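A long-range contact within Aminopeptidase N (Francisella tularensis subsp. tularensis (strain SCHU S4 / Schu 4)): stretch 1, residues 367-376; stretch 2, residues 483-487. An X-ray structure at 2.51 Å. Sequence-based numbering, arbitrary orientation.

Stretch 1 (367-376) EDASPMSHPI
Stretch 2 483-487: PTADQ

Small contacts between distant loops are often organised by one buried hydroxyl meeting a carboxylate, with the surrounding atoms merely packing; this contact in Aminopeptidase N is a compact example, burying 237 Å² over both sides. Stretch 1 leaves a helix at its start and makes a type I turn from Ser370 to Ser373, closed by Ser373 N to Ser370 O at 3.3 Å. Ser370 (p) gives its OG proton to Glu367 O, 2.7 Å, and His374 (p, chi2 -77°) directs ND1 to Met372 O at 2.9 Å. At the end of the turn Ser373, phi/psi -52/141, has its CA-to-CB bond toward stretch 2.

Stretch 2 has no regular secondary structure. Pro483 (-62/147) lies out of reach. The CA-to-CB bond of Thr484 (-120/175, p) points toward stretch 1: its CB is 3.6 Å from Ser373 OG, and its CG2 is 3.9 Å from Asp368 O. Its backbone N donates to Gln487 O at 2.9 Å across a bend; within the bend the CA-to-CB bonds of Ala485 and Asp486 point toward stretch 1. Ala485 (-61/-42) places CB 3.9 Å from Pro371 O, in register with that proline, the CA atoms of Pro371 and Ala485 being 5.6 Å apart.

Asp486 (-74/-33; p, chi2 -52°) is the focus. Ser373, also p, donates from OG to Asp486 OD1 at 2.8 Å, the one hydrogen bond across the interface. Ser373 O, 3.3 Å from the same Asp486 OD1, is an acceptor facing an acceptor and contributes no bond. The other carboxylate oxygen packs on carbon: Asp486 OD2 is 3.8 Å from His374 CA and 3.8 Å from Pro375 CD. Here the CA atoms of His374 and Asp486 stand 6.4 Å apart. Gln487 (-160/144; p, chi2 t) has its CA-to-CB bond sideways; its OE1 comes no nearer to stretch 1 than 5.4 Å, from Pro375 CG.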

# COMPACT_ATOMS: atom_id res chain seq x y z
N GLU A 367 -3.17 9.90 -11.41
CA GLU A 367 -4.22 9.04 -11.95
C GLU A 367 -5.51 9.81 -12.26
O GLU A 367 -6.16 9.54 -13.26
CB GLU A 367 -4.52 7.90 -10.96
CG GLU A 367 -5.48 6.85 -11.49
CD GLU A 367 -5.50 5.60 -10.63
OE1 GLU A 367 -5.74 5.71 -9.40
OE2 GLU A 367 -5.28 4.50 -11.17
N ASP A 368 -5.86 10.76 -11.39
CA ASP A 368 -7.05 11.59 -11.61
C ASP A 368 -6.85 12.64 -12.71
O ASP A 368 -7.83 13.19 -13.22
CB ASP A 368 -7.49 12.28 -10.30
CG ASP A 368 -8.44 11.43 -9.46
OD1 ASP A 368 -8.95 10.38 -9.94
OD2 ASP A 368 -8.68 11.82 -8.29
N ALA A 369 -5.60 12.91 -13.07
CA ALA A 369 -5.27 13.78 -14.21
C ALA A 369 -5.26 13.02 -15.54
O ALA A 369 -5.33 13.63 -16.60
CB ALA A 369 -3.91 14.44 -13.98
N SER A 370 -5.16 11.69 -15.46
CA SER A 370 -5.02 10.84 -16.64
C SER A 370 -6.38 10.48 -17.27
O SER A 370 -7.43 10.77 -16.70
CB SER A 370 -4.26 9.55 -16.26
OG SER A 370 -5.07 8.63 -15.55
N PRO A 371 -6.35 9.87 -18.48
CA PRO A 371 -7.55 9.27 -19.08
C PRO A 371 -8.13 8.12 -18.26
O PRO A 371 -9.31 7.79 -18.42
CB PRO A 371 -7.04 8.74 -20.43
CG PRO A 371 -5.84 9.57 -20.74
CD PRO A 371 -5.21 9.86 -19.42
N MET A 372 -7.32 7.51 -17.39
CA MET A 372 -7.76 6.42 -16.53
C MET A 372 -8.52 6.90 -15.29
O MET A 372 -8.90 6.09 -14.45
CB MET A 372 -6.55 5.59 -16.07
CG MET A 372 -5.69 5.03 -17.19
SD MET A 372 -6.55 3.81 -18.21
CE MET A 372 -6.61 2.41 -17.09
N SER A 373 -8.73 8.21 -15.17
CA SER A 373 -9.40 8.80 -14.00
C SER A 373 -10.73 8.13 -13.68
O SER A 373 -11.49 7.78 -14.59
CB SER A 373 -9.63 10.30 -14.22
OG SER A 373 -10.47 10.52 -15.34
N HIS A 374 -11.00 7.96 -12.39
CA HIS A 374 -12.25 7.35 -11.94
C HIS A 374 -12.59 7.74 -10.50
O HIS A 374 -11.72 8.23 -9.78
CB HIS A 374 -12.21 5.82 -12.09
CG HIS A 374 -11.07 5.16 -11.36
ND1 HIS A 374 -9.78 5.17 -11.83
CD2 HIS A 374 -11.05 4.43 -10.22
CE1 HIS A 374 -9.00 4.50 -10.99
NE2 HIS A 374 -9.75 4.04 -10.01
N PRO A 375 -13.85 7.54 -10.08
CA PRO A 375 -14.20 7.74 -8.67
C PRO A 375 -13.75 6.55 -7.83
O PRO A 375 -13.38 5.51 -8.39
CB PRO A 375 -15.74 7.84 -8.68
CG PRO A 375 -16.17 7.73 -10.11
CD PRO A 375 -15.03 7.11 -10.86
N ILE A 376 -13.77 6.70 -6.51
CA ILE A 376 -13.39 5.59 -5.63
C ILE A 376 -14.42 4.46 -5.66
O ILE A 376 -14.09 3.29 -5.40
CB ILE A 376 -13.10 6.07 -4.18
CG1 ILE A 376 -14.37 6.60 -3.50
CG2 ILE A 376 -12.00 7.12 -4.19
CD1 ILE A 376 -14.21 6.87 -2.02
N PRO A 483 -13.65 19.15 -15.36
CA PRO A 483 -14.14 17.94 -16.01
C PRO A 483 -13.03 16.92 -16.30
O PRO A 483 -11.89 17.31 -16.55
CB PRO A 483 -14.73 18.46 -17.33
CG PRO A 483 -14.12 19.81 -17.53
CD PRO A 483 -13.94 20.35 -16.15
N THR A 484 -13.38 15.64 -16.24
CA THR A 484 -12.45 14.54 -16.53
C THR A 484 -12.97 13.70 -17.71
O THR A 484 -14.07 13.93 -18.22
CB THR A 484 -12.27 13.61 -15.31
OG1 THR A 484 -13.55 13.24 -14.79
CG2 THR A 484 -11.47 14.31 -14.23
N ALA A 485 -12.16 12.74 -18.13
CA ALA A 485 -12.53 11.84 -19.23
C ALA A 485 -13.78 11.02 -18.90
O ALA A 485 -14.66 10.85 -19.75
CB ALA A 485 -11.37 10.92 -19.57
N ASP A 486 -13.86 10.52 -17.66
CA ASP A 486 -14.98 9.67 -17.23
C ASP A 486 -16.29 10.44 -17.01
O ASP A 486 -17.38 9.90 -17.24
CB ASP A 486 -14.61 8.86 -15.98
CG ASP A 486 -14.17 9.73 -14.82
OD1 ASP A 486 -13.27 10.58 -15.01
OD2 ASP A 486 -14.71 9.56 -13.71
N GLN A 487 -16.19 11.69 -16.55
CA GLN A 487 -17.36 12.56 -16.42
C GLN A 487 -16.96 14.04 -16.36
O GLN A 487 -15.94 14.39 -15.77
CB GLN A 487 -18.18 12.19 -15.19
CG GLN A 487 -17.37 12.04 -13.91
CD GLN A 487 -18.19 12.24 -12.65
OE1 GLN A 487 -17.67 12.70 -11.63
NE2 GLN A 487 -19.48 11.92 -12.72